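Local structure of alpha-pyrone synthesis polyketide synthase-like Pks18 (1TED) at residues D54-L59 and D86-K91; D93-E98 and I102-H107; E111-L116 and P149-A154; V218-L223 and C275-N280. The protein probably builds tri- and tetraketide alpha-pyrones, working as a homodimeric type III polyketide synthase that extends medium- and long-chain acyl-CoA starters with malonyl-CoA. All coordinates share one frame; numbering follows the deposited sequence.

Interactions 1 and 2 lie toward the periphery of the thiolase fold and are partly buried, whereas interactions 3 and 4 are buried and nearer the centre of the chain. Their chemistry follows: interaction 1 is one leucine packed on apolar atoms of three residues, and interaction 2 mixes an aromatic ring with arginines, a water and backbone carbonyls. Interaction 3 is aliphatic helix packing, and interaction 4 is an isoleucine held between a strand and the fatty-acid chain. Interactions 2 and 3 share helix 102-125. Interactions 1 and 2 touch through the loop before helix 92-95, while interactions 1 and 4 both meet the bound myristic acid, one near its carboxyl end and the other along its length.

Interaction 1: residues D54-L59 and D86-K91; sequences DRVAEL and DPLDAK. With MYR (myristic acid), chain E.
L88 projects from a type I beta turn, D86 to D89, and packs on the side of helix 49-57 and on L59 after it, in the N-terminal half of the thiolase fold. Its two methyl branches divide the work. CD1 lies against the helix surface, 3.4 Å from R55 CB and close to R55 C, with V56 CG2 looser at 4.2 Å; the L88 and V56 side chains meet at about a right angle. CD2 turns to L59 instead, 3.9 Å from L59 CD1. With CG anti to the carbonyl carbon (chi1 -54°), the fork of L88 is carried toward helix 49-57. A branched leucine suits this place because it can touch several neighbours at once. R55 meets L88 with CB and its carbonyl carbon, not with its polar end; its extended chain carries the guanidinium away, leaving R55 NH1 5.5 Å from D86 OD2, too far for a salt bridge.

The turn holds the leucine in position. P87 fits the second position, where its ring fixes the required phi, and D89 N closes the turn with a 2.8 Å bond to D86 O. D86 OD1 adds a weak Asx-type bond to L88 N. Beyond the turn, D89 OD1 accepts from K91 N at 3.0 Å, a capping bond leading into helix 92-95. F211 touches L59, P87 and L88, and I69 and Y73 of helix 68-74 back V56. P87 CG also meets myristic acid C2 at 3.4 Å, so this type I beta turn with proline at its second position is consistent with a place in the wall of the substrate-binding tunnel.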
# COMPACT_ATOMS: atom_id res chain seq x y z
N ASP A 54 -32.44 -16.43 3.93
CA ASP A 54 -33.05 -17.46 4.75
C ASP A 54 -32.04 -18.15 5.67
O ASP A 54 -32.31 -18.34 6.86
CB ASP A 54 -33.74 -18.52 3.87
CG ASP A 54 -34.90 -17.95 3.08
OD1 ASP A 54 -35.69 -17.16 3.65
OD2 ASP A 54 -35.03 -18.30 1.89
N ARG A 55 -30.88 -18.50 5.13
CA ARG A 55 -29.86 -19.17 5.92
C ARG A 55 -29.25 -18.29 7.01
O ARG A 55 -28.83 -18.78 8.05
CB ARG A 55 -28.79 -19.74 5.00
CG ARG A 55 -29.41 -20.65 3.95
CD ARG A 55 -28.42 -21.44 3.12
NE ARG A 55 -29.13 -22.13 2.04
CZ ARG A 55 -28.59 -22.99 1.19
NH1 ARG A 55 -27.30 -23.29 1.29
NH2 ARG A 55 -29.33 -23.55 0.24
N VAL A 56 -29.21 -16.98 6.77
CA VAL A 56 -28.67 -16.06 7.76
C VAL A 56 -29.76 -15.81 8.81
O VAL A 56 -29.49 -15.68 9.99
CB VAL A 56 -28.27 -14.72 7.12
CG1 VAL A 56 -27.90 -13.71 8.20
CG2 VAL A 56 -27.10 -14.93 6.17
N ALA A 57 -31.01 -15.76 8.35
CA ALA A 57 -32.14 -15.53 9.23
C ALA A 57 -32.21 -16.58 10.33
O ALA A 57 -32.69 -16.32 11.43
CB ALA A 57 -33.43 -15.53 8.43
N GLU A 58 -31.71 -17.78 10.04
CA GLU A 58 -31.74 -18.84 11.03
C GLU A 58 -30.78 -18.58 12.18
O GLU A 58 -31.03 -18.99 13.31
CB GLU A 58 -31.41 -20.18 10.38
CG GLU A 58 -32.31 -20.53 9.22
CD GLU A 58 -32.21 -21.98 8.86
OE1 GLU A 58 -32.74 -22.81 9.63
OE2 GLU A 58 -31.60 -22.29 7.81
N LEU A 59 -29.68 -17.90 11.89
CA LEU A 59 -28.68 -17.59 12.91
C LEU A 59 -29.27 -16.78 14.06
O LEU A 59 -30.42 -16.33 14.00
CB LEU A 59 -27.51 -16.82 12.29
CG LEU A 59 -26.79 -17.45 11.08
CD1 LEU A 59 -25.65 -16.53 10.68
CD2 LEU A 59 -26.26 -18.84 11.42
N ASP A 86 -17.66 -20.67 1.99
CA ASP A 86 -19.08 -20.69 2.31
C ASP A 86 -19.17 -20.40 3.80
O ASP A 86 -19.09 -21.31 4.62
CB ASP A 86 -19.68 -22.07 2.04
CG ASP A 86 -21.19 -22.08 2.17
OD1 ASP A 86 -21.73 -21.39 3.07
OD2 ASP A 86 -21.85 -22.79 1.38
N PRO A 87 -19.34 -19.12 4.17
CA PRO A 87 -19.42 -18.72 5.58
C PRO A 87 -20.36 -19.54 6.47
O PRO A 87 -20.08 -19.76 7.65
CB PRO A 87 -19.83 -17.25 5.49
CG PRO A 87 -20.63 -17.20 4.22
CD PRO A 87 -19.78 -18.02 3.29
N LEU A 88 -21.46 -20.02 5.92
CA LEU A 88 -22.41 -20.79 6.71
C LEU A 88 -22.17 -22.29 6.62
O LEU A 88 -22.93 -23.08 7.18
CB LEU A 88 -23.84 -20.46 6.27
CG LEU A 88 -24.23 -18.98 6.28
CD1 LEU A 88 -25.67 -18.85 5.87
CD2 LEU A 88 -24.00 -18.40 7.67
N ASP A 89 -21.11 -22.69 5.92
CA ASP A 89 -20.79 -24.10 5.77
C ASP A 89 -20.70 -24.78 7.13
O ASP A 89 -20.35 -24.15 8.13
CB ASP A 89 -19.46 -24.26 5.03
CG ASP A 89 -19.21 -25.68 4.59
OD1 ASP A 89 -19.19 -26.59 5.45
OD2 ASP A 89 -19.03 -25.90 3.37
N ALA A 90 -21.01 -26.07 7.16
CA ALA A 90 -20.97 -26.84 8.40
C ALA A 90 -19.63 -26.64 9.11
O ALA A 90 -19.59 -26.40 10.32
CB ALA A 90 -21.19 -28.32 8.10
N LYS A 91 -18.54 -26.73 8.36
CA LYS A 91 -17.21 -26.56 8.92
C LYS A 91 -16.99 -25.19 9.56
O LYS A 91 -16.76 -25.08 10.76
CB LYS A 91 -16.14 -26.80 7.84
CG LYS A 91 -16.25 -25.87 6.64
CD LYS A 91 -15.17 -26.14 5.59
CE LYS A 91 -13.77 -25.84 6.11
NZ LYS A 91 -12.74 -26.07 5.06
C1 MYR E . -22.65 -14.04 3.81
O1 MYR E . -23.17 -14.70 2.91
O2 MYR E . -23.36 -13.53 4.68
C2 MYR E . -21.13 -13.86 3.87
C3 MYR E . -20.74 -12.41 3.59
C4 MYR E . -19.22 -12.23 3.61
C5 MYR E . -18.83 -10.76 3.39
C6 MYR E . -19.29 -9.85 4.52
C7 MYR E . -18.54 -10.10 5.83
C8 MYR E . -17.07 -9.70 5.75
C9 MYR E . -16.90 -8.20 5.51
C10 MYR E . -15.43 -7.84 5.28
C11 MYR E . -15.28 -6.35 4.98
C12 MYR E . -13.82 -5.99 4.69
C13 MYR E . -13.69 -4.52 4.32
C14 MYR E . -12.23 -4.16 4.00

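Interaction 2: residues D93-E98 and I102-H107; sequences DVFRRE and IRDRMH
R105, in the first turn of helix 102-125 of the thiolase fold, reaches back across F95 to the type I turn F95-E98. Its CB leaves the helix with CG beside the backbone N (chi1 -70°), and an extended chain follows through CD to NE. CG meets the edge of the F95 ring, 3.9 Å from F95 CZ, while D104 CB approaches the same ring obliquely. NE then passes near F95 CE2 and bonds T101 OG1. At chi4 -90° the guanidinium turns sharply out of the line of the chain, putting F95 CE2 over one of its faces; the two planes are 28° apart.

NH1 lies over one face of the R96 guanidinium, 4.1 Å from R96 NH2. Such like charges would be costly alone, but R105 NH1 is bonded to the carbonyls of V207 and A209, which probably offset the cost. Arginine suits this buried place because its several N-H groups can satisfy many carbonyls together. Two residues earlier on the helix, R103 forms a salt bridge with E276 of the second subunit. At the tip, R105 NH2 gives to a water at 2.8 Å, and that water donates to both F95 O and E98 O.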
# COMPACT_ATOMS: atom_id res chain seq x y z
N ASP A 93 -18.97 -22.81 10.41
CA ASP A 93 -19.89 -22.35 11.45
C ASP A 93 -19.38 -22.61 12.87
O ASP A 93 -19.96 -22.15 13.84
CB ASP A 93 -21.28 -22.97 11.29
CG ASP A 93 -22.38 -21.93 11.18
OD1 ASP A 93 -22.30 -20.89 11.87
OD2 ASP A 93 -23.33 -22.15 10.40
N VAL A 94 -18.29 -23.37 12.99
CA VAL A 94 -17.72 -23.66 14.30
C VAL A 94 -16.49 -22.76 14.48
O VAL A 94 -16.09 -22.44 15.60
CB VAL A 94 -17.28 -25.13 14.42
CG1 VAL A 94 -16.81 -25.42 15.84
CG2 VAL A 94 -18.43 -26.05 14.03
N PHE A 95 -15.93 -22.35 13.35
CA PHE A 95 -14.76 -21.48 13.28
C PHE A 95 -15.21 -20.03 13.25
O PHE A 95 -14.53 -19.14 13.77
CB PHE A 95 -13.98 -21.81 12.01
CG PHE A 95 -12.87 -20.85 11.70
CD1 PHE A 95 -11.68 -20.89 12.42
CD2 PHE A 95 -13.01 -19.93 10.67
CE1 PHE A 95 -10.63 -20.03 12.10
CE2 PHE A 95 -11.97 -19.06 10.35
CZ PHE A 95 -10.77 -19.11 11.06
N ARG A 96 -16.36 -19.80 12.62
CA ARG A 96 -16.96 -18.48 12.47
C ARG A 96 -17.29 -17.81 13.79
O ARG A 96 -17.30 -16.58 13.88
CB ARG A 96 -18.23 -18.58 11.63
CG ARG A 96 -18.09 -17.99 10.24
CD ARG A 96 -16.91 -18.59 9.49
NE ARG A 96 -16.57 -17.79 8.32
CZ ARG A 96 -15.52 -18.02 7.54
NH1 ARG A 96 -14.72 -19.04 7.79
NH2 ARG A 96 -15.29 -17.23 6.51
N ARG A 97 -17.57 -18.62 14.80
CA ARG A 97 -17.95 -18.09 16.10
C ARG A 97 -16.83 -17.99 17.13
O ARG A 97 -17.04 -17.53 18.25
CB ARG A 97 -19.10 -18.91 16.68
CG ARG A 97 -20.43 -18.70 15.96
CD ARG A 97 -21.58 -19.28 16.76
NE ARG A 97 -21.79 -20.70 16.49
CZ ARG A 97 -22.34 -21.18 15.38
NH1 ARG A 97 -22.75 -20.35 14.43
NH2 ARG A 97 -22.49 -22.49 15.23
N GLU A 98 -15.63 -18.42 16.76
CA GLU A 98 -14.52 -18.35 17.70
C GLU A 98 -13.76 -17.05 17.63
O GLU A 98 -13.68 -16.41 16.58
CB GLU A 98 -13.54 -19.50 17.45
CG GLU A 98 -14.15 -20.86 17.58
CD GLU A 98 -13.10 -21.93 17.78
OE1 GLU A 98 -12.17 -22.00 16.94
OE2 GLU A 98 -13.21 -22.68 18.77
N ILE A 102 -8.16 -14.10 13.48
CA ILE A 102 -7.66 -13.22 12.43
C ILE A 102 -6.47 -13.77 11.63
O ILE A 102 -6.45 -13.68 10.39
CB ILE A 102 -7.28 -11.84 13.01
CG1 ILE A 102 -6.89 -10.89 11.87
CG2 ILE A 102 -6.16 -11.98 14.00
CD1 ILE A 102 -7.99 -10.66 10.85
N ARG A 103 -5.48 -14.35 12.31
CA ARG A 103 -4.30 -14.90 11.62
C ARG A 103 -4.66 -16.04 10.68
O ARG A 103 -4.11 -16.14 9.58
CB ARG A 103 -3.25 -15.38 12.64
CG ARG A 103 -1.90 -15.75 12.01
CD ARG A 103 -1.20 -14.54 11.38
NE ARG A 103 -0.01 -14.91 10.63
CZ ARG A 103 1.18 -15.22 11.16
NH1 ARG A 103 1.36 -15.20 12.48
NH2 ARG A 103 2.18 -15.56 10.37
N ASP A 104 -5.56 -16.92 11.10
CA ASP A 104 -5.97 -18.03 10.25
C ASP A 104 -6.77 -17.57 9.06
O ASP A 104 -6.72 -18.20 8.00
CB ASP A 104 -6.78 -19.06 11.06
CG ASP A 104 -5.91 -19.88 12.00
OD1 ASP A 104 -4.67 -19.90 11.81
OD2 ASP A 104 -6.47 -20.52 12.92
N ARG A 105 -7.51 -16.48 9.22
CA ARG A 105 -8.33 -15.93 8.15
C ARG A 105 -7.47 -15.28 7.06
O ARG A 105 -7.85 -15.28 5.88
CB ARG A 105 -9.35 -14.93 8.72
CG ARG A 105 -10.47 -15.57 9.56
CD ARG A 105 -11.21 -14.50 10.36
NE ARG A 105 -12.32 -14.99 11.17
CZ ARG A 105 -13.58 -15.11 10.75
NH1 ARG A 105 -13.91 -14.77 9.51
NH2 ARG A 105 -14.51 -15.53 11.59
N MET A 106 -6.31 -14.73 7.44
CA MET A 106 -5.41 -14.13 6.47
C MET A 106 -4.75 -15.27 5.68
O MET A 106 -4.43 -15.13 4.49
CB MET A 106 -4.34 -13.29 7.18
CG MET A 106 -4.91 -12.26 8.15
SD MET A 106 -5.83 -10.94 7.33
CE MET A 106 -7.54 -11.64 7.32
N HIS A 107 -4.52 -16.40 6.35
CA HIS A 107 -3.96 -17.57 5.67
C HIS A 107 -5.08 -18.05 4.75
O HIS A 107 -4.85 -18.45 3.61
CB HIS A 107 -3.57 -18.67 6.66
CG HIS A 107 -2.19 -18.51 7.23
ND1 HIS A 107 -1.06 -18.52 6.45
CD2 HIS A 107 -1.77 -18.30 8.50
CE1 HIS A 107 0.01 -18.33 7.21
NE2 HIS A 107 -0.40 -18.19 8.46
O HOH W 1 -13.90 -16.66 14.09

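Interaction 3: residues E111-L116 and P149-A154; sequences EHAVPL and PGVDVA
V151 and V114 lie side by side where helix 102-125 meets the start of helix 151-159, and each uses one methyl to touch an alanine on the partner helix. V151 CG2 lies 3.7 Å from A113 CB, and V114 CG1 lies 3.9 Å from A154 CB. The alanines point their CB atoms toward the opposing helix, whereas the valines leave their helices at a slant to it, letting a branch reach over. The pairing is thus reciprocal: each helix offers one valine and one alanine. Small and beta-branched residues suit the site because they let the backbones approach closely, V114 CA and V151 CA being 5.6 Å apart. V151 places CG1 anti to its backbone N (chi1 177°), which leaves CG2 beside that N and turned toward A113. V114 has the same rotamer but touches with the other branch, CG1.

No hydrogen bond crosses the interface; its side-chain contacts are all aliphatic. G150 takes the N-cap position ahead of V151, and D152, in the first turn, has a salt bridge to R167. On the other helix, the proline at 115 has no N-H to give to the preceding turn, and the helix kinks there. A113 also lies on I202 and L204 of strand 196-204, and V151 touches F109 and A117. Helix 151-159 links the neighbouring parallel strands 135-142 and 166-171, so the contact sets a beta-alpha-beta crossover helix beside helix 102-125, part of the layered alpha-beta architecture of the thiolase fold.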
# COMPACT_ATOMS: atom_id res chain seq x y z
N GLU A 111 -4.61 -18.52 0.75
CA GLU A 111 -4.94 -19.79 0.10
C GLU A 111 -5.88 -19.64 -1.09
O GLU A 111 -5.66 -20.25 -2.13
CB GLU A 111 -5.55 -20.74 1.13
CG GLU A 111 -5.83 -22.14 0.62
CD GLU A 111 -6.57 -22.98 1.64
OE1 GLU A 111 -6.24 -22.88 2.84
OE2 GLU A 111 -7.48 -23.75 1.24
N HIS A 112 -6.92 -18.82 -0.95
CA HIS A 112 -7.87 -18.63 -2.05
C HIS A 112 -7.54 -17.47 -2.99
O HIS A 112 -7.90 -17.50 -4.16
CB HIS A 112 -9.30 -18.43 -1.53
CG HIS A 112 -9.92 -19.67 -0.96
ND1 HIS A 112 -9.80 -20.01 0.37
CD2 HIS A 112 -10.62 -20.66 -1.54
CE1 HIS A 112 -10.41 -21.16 0.58
NE2 HIS A 112 -10.92 -21.58 -0.56
N ALA A 113 -6.84 -16.46 -2.47
CA ALA A 113 -6.51 -15.30 -3.30
C ALA A 113 -5.51 -15.61 -4.41
O ALA A 113 -5.69 -15.20 -5.56
CB ALA A 113 -6.00 -14.15 -2.41
N VAL A 114 -4.47 -16.37 -4.06
CA VAL A 114 -3.42 -16.72 -5.01
C VAL A 114 -3.93 -17.34 -6.32
O VAL A 114 -3.67 -16.81 -7.40
CB VAL A 114 -2.39 -17.68 -4.36
CG1 VAL A 114 -1.37 -18.15 -5.41
CG2 VAL A 114 -1.69 -16.98 -3.20
N PRO A 115 -4.65 -18.47 -6.24
CA PRO A 115 -5.18 -19.13 -7.45
C PRO A 115 -5.99 -18.17 -8.32
O PRO A 115 -5.81 -18.12 -9.54
CB PRO A 115 -6.06 -20.24 -6.87
CG PRO A 115 -5.40 -20.56 -5.59
CD PRO A 115 -5.02 -19.22 -5.03
N LEU A 116 -6.88 -17.42 -7.68
CA LEU A 116 -7.74 -16.48 -8.39
C LEU A 116 -6.98 -15.32 -9.03
O LEU A 116 -7.27 -14.96 -10.17
CB LEU A 116 -8.81 -15.93 -7.44
CG LEU A 116 -9.82 -14.98 -8.08
CD1 LEU A 116 -10.59 -15.69 -9.18
CD2 LEU A 116 -10.77 -14.48 -7.02
N PRO A 149 5.02 -12.98 2.68
CA PRO A 149 5.10 -12.84 1.22
C PRO A 149 3.63 -12.94 0.80
O PRO A 149 2.97 -13.94 1.09
CB PRO A 149 5.92 -14.06 0.81
CG PRO A 149 6.83 -14.26 1.98
CD PRO A 149 5.90 -14.06 3.16
N GLY A 150 3.12 -11.90 0.16
CA GLY A 150 1.72 -11.89 -0.24
C GLY A 150 1.38 -12.43 -1.61
O GLY A 150 2.13 -13.19 -2.23
N VAL A 151 0.21 -12.02 -2.08
CA VAL A 151 -0.29 -12.43 -3.37
C VAL A 151 0.58 -11.90 -4.50
O VAL A 151 0.74 -12.56 -5.52
CB VAL A 151 -1.75 -11.97 -3.54
CG1 VAL A 151 -2.27 -12.32 -4.91
CG2 VAL A 151 -2.59 -12.63 -2.46
N ASP A 152 1.16 -10.71 -4.31
CA ASP A 152 2.03 -10.12 -5.33
C ASP A 152 3.25 -11.00 -5.64
O ASP A 152 3.58 -11.23 -6.81
CB ASP A 152 2.48 -8.71 -4.92
CG ASP A 152 3.40 -8.69 -3.71
OD1 ASP A 152 3.04 -9.27 -2.66
OD2 ASP A 152 4.48 -8.08 -3.82
N VAL A 153 3.92 -11.49 -4.61
CA VAL A 153 5.09 -12.35 -4.82
C VAL A 153 4.71 -13.60 -5.63
O VAL A 153 5.41 -13.97 -6.57
CB VAL A 153 5.72 -12.78 -3.47
CG1 VAL A 153 6.76 -13.84 -3.71
CG2 VAL A 153 6.35 -11.57 -2.79
N ALA A 154 3.60 -14.24 -5.27
CA ALA A 154 3.14 -15.45 -5.96
C ALA A 154 2.80 -15.21 -7.43
O ALA A 154 2.96 -16.11 -8.25
CB ALA A 154 1.93 -16.05 -5.23

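Interaction 4: residues V218-L223 and C275-N280; sequences VVIHSL and CELSEN. With MYR (myristic acid), chain E.
I220 of helix 215-223 packs against C275 and L277 of the beta hairpin formed by strands 264-269 and 272-277, joining the N-terminal and C-terminal halves of the thiolase fold beside the substrate tunnel. The tight part is at I220, whose branches serve two jobs. CD1 reaches the strand, 3.6 Å from both C275 O and L277 CD1. CG2 turns to the ligand instead, 3.6 Å from myristic acid C9. Its chi1 of -109° is not a staggered value, consistent with some strain in reaching both strand and ligand. C275, small enough to stand beside the acyl chain, brings its CB within 3.7 Å of C13, and its side chain lies about 6 Å from that of C175, the nucleophile by similarity.

Past L277 the contact thins as the chain leaves the helix, to the exposed E279 and N280. There S278 OG accepts from N280 N at 2.9 Å, capping the turn into helix 281-299. Back at the helix, S222 OG bonds to V219 O of the preceding turn, at 2.9 Å, and V219 O accepts from both S222 OG and S222 N on the same face of its carbonyl plane. H221, a substrate-binding residue by similarity, lays one face of its imidazole against the acyl chain, with myristic acid C7 over the centre of the ring.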
# COMPACT_ATOMS: atom_id res chain seq x y z
N VAL A 218 -24.74 -6.65 9.81
CA VAL A 218 -25.75 -7.37 9.04
C VAL A 218 -25.81 -6.83 7.62
O VAL A 218 -25.97 -7.59 6.66
CB VAL A 218 -27.15 -7.23 9.67
CG1 VAL A 218 -28.20 -7.85 8.75
CG2 VAL A 218 -27.18 -7.89 11.05
N VAL A 219 -25.68 -5.51 7.49
CA VAL A 219 -25.71 -4.84 6.20
C VAL A 219 -24.50 -5.22 5.34
O VAL A 219 -24.64 -5.53 4.16
CB VAL A 219 -25.77 -3.30 6.37
CG1 VAL A 219 -25.52 -2.61 5.03
CG2 VAL A 219 -27.13 -2.90 6.92
N ILE A 220 -23.32 -5.17 5.94
CA ILE A 220 -22.09 -5.51 5.24
C ILE A 220 -22.14 -6.97 4.76
O ILE A 220 -21.77 -7.28 3.63
CB ILE A 220 -20.86 -5.30 6.18
CG1 ILE A 220 -20.06 -4.10 5.71
CG2 ILE A 220 -20.00 -6.53 6.23
CD1 ILE A 220 -20.79 -2.79 5.86
N HIS A 221 -22.62 -7.85 5.63
CA HIS A 221 -22.71 -9.26 5.29
C HIS A 221 -23.77 -9.56 4.25
O HIS A 221 -23.81 -10.65 3.69
CB HIS A 221 -22.94 -10.09 6.55
CG HIS A 221 -21.73 -10.22 7.41
ND1 HIS A 221 -21.19 -11.45 7.76
CD2 HIS A 221 -20.95 -9.29 8.00
CE1 HIS A 221 -20.14 -11.26 8.53
NE2 HIS A 221 -19.96 -9.96 8.69
N SER A 222 -24.64 -8.59 3.97
CA SER A 222 -25.67 -8.80 2.97
C SER A 222 -25.22 -8.17 1.66
O SER A 222 -25.79 -8.46 0.60
CB SER A 222 -27.00 -8.16 3.41
OG SER A 222 -27.02 -6.76 3.17
N LEU A 223 -24.19 -7.34 1.72
CA LEU A 223 -23.70 -6.65 0.52
C LEU A 223 -22.36 -7.08 -0.07
O LEU A 223 -22.21 -7.14 -1.29
CB LEU A 223 -23.64 -5.14 0.78
CG LEU A 223 -24.94 -4.37 1.00
CD1 LEU A 223 -24.62 -2.90 1.19
CD2 LEU A 223 -25.88 -4.56 -0.19
N CYS A 275 -15.61 -3.39 8.07
CA CYS A 275 -15.83 -2.07 7.50
C CYS A 275 -17.06 -1.48 8.19
O CYS A 275 -18.12 -2.09 8.21
CB CYS A 275 -16.08 -2.17 6.00
SG CYS A 275 -16.69 -0.64 5.22
N GLU A 276 -16.90 -0.29 8.77
CA GLU A 276 -18.02 0.37 9.45
C GLU A 276 -18.44 1.59 8.63
O GLU A 276 -17.65 2.52 8.43
CB GLU A 276 -17.61 0.79 10.87
CG GLU A 276 -17.22 -0.38 11.76
CD GLU A 276 -16.39 0.05 12.96
OE1 GLU A 276 -15.86 1.18 12.93
OE2 GLU A 276 -16.25 -0.75 13.91
N LEU A 277 -19.68 1.55 8.15
CA LEU A 277 -20.25 2.62 7.34
C LEU A 277 -21.19 3.51 8.15
O LEU A 277 -21.97 3.02 8.98
CB LEU A 277 -21.01 2.02 6.15
CG LEU A 277 -20.16 1.10 5.26
CD1 LEU A 277 -21.05 0.41 4.25
CD2 LEU A 277 -19.08 1.91 4.58
N SER A 278 -21.12 4.81 7.90
CA SER A 278 -21.95 5.78 8.60
C SER A 278 -23.32 5.95 7.95
O SER A 278 -23.47 5.76 6.73
CB SER A 278 -21.23 7.13 8.64
OG SER A 278 -22.14 8.18 8.90
N GLU A 279 -24.31 6.31 8.75
CA GLU A 279 -25.66 6.53 8.24
C GLU A 279 -25.59 7.74 7.30
O GLU A 279 -26.37 7.86 6.36
CB GLU A 279 -26.64 6.82 9.40
CG GLU A 279 -26.78 5.68 10.42
CD GLU A 279 -27.55 4.46 9.89
OE1 GLU A 279 -27.70 4.33 8.64
OE2 GLU A 279 -28.01 3.64 10.72
N ASN A 280 -24.64 8.63 7.57
CA ASN A 280 -24.41 9.84 6.78
C ASN A 280 -23.66 9.63 5.45
O ASN A 280 -23.52 10.58 4.68
CB ASN A 280 -23.62 10.87 7.60
CG ASN A 280 -24.34 11.32 8.85
OD1 ASN A 280 -23.73 11.94 9.73
ND2 ASN A 280 -25.63 11.03 8.95
C1 MYR E . -22.65 -14.04 3.81
O1 MYR E . -23.17 -14.70 2.91
O2 MYR E . -23.36 -13.53 4.68
C2 MYR E . -21.13 -13.86 3.87
C3 MYR E . -20.74 -12.41 3.59
C4 MYR E . -19.22 -12.23 3.61
C5 MYR E . -18.83 -10.76 3.39
C6 MYR E . -19.29 -9.85 4.52
C7 MYR E . -18.54 -10.10 5.83
C8 MYR E . -17.07 -9.70 5.75
C9 MYR E . -16.90 -8.20 5.51
C10 MYR E . -15.43 -7.84 5.28
C11 MYR E . -15.28 -6.35 4.98
C12 MYR E . -13.82 -5.99 4.69
C13 MYR E . -13.69 -4.52 4.32
C14 MYR E . -12.23 -4.16 4.00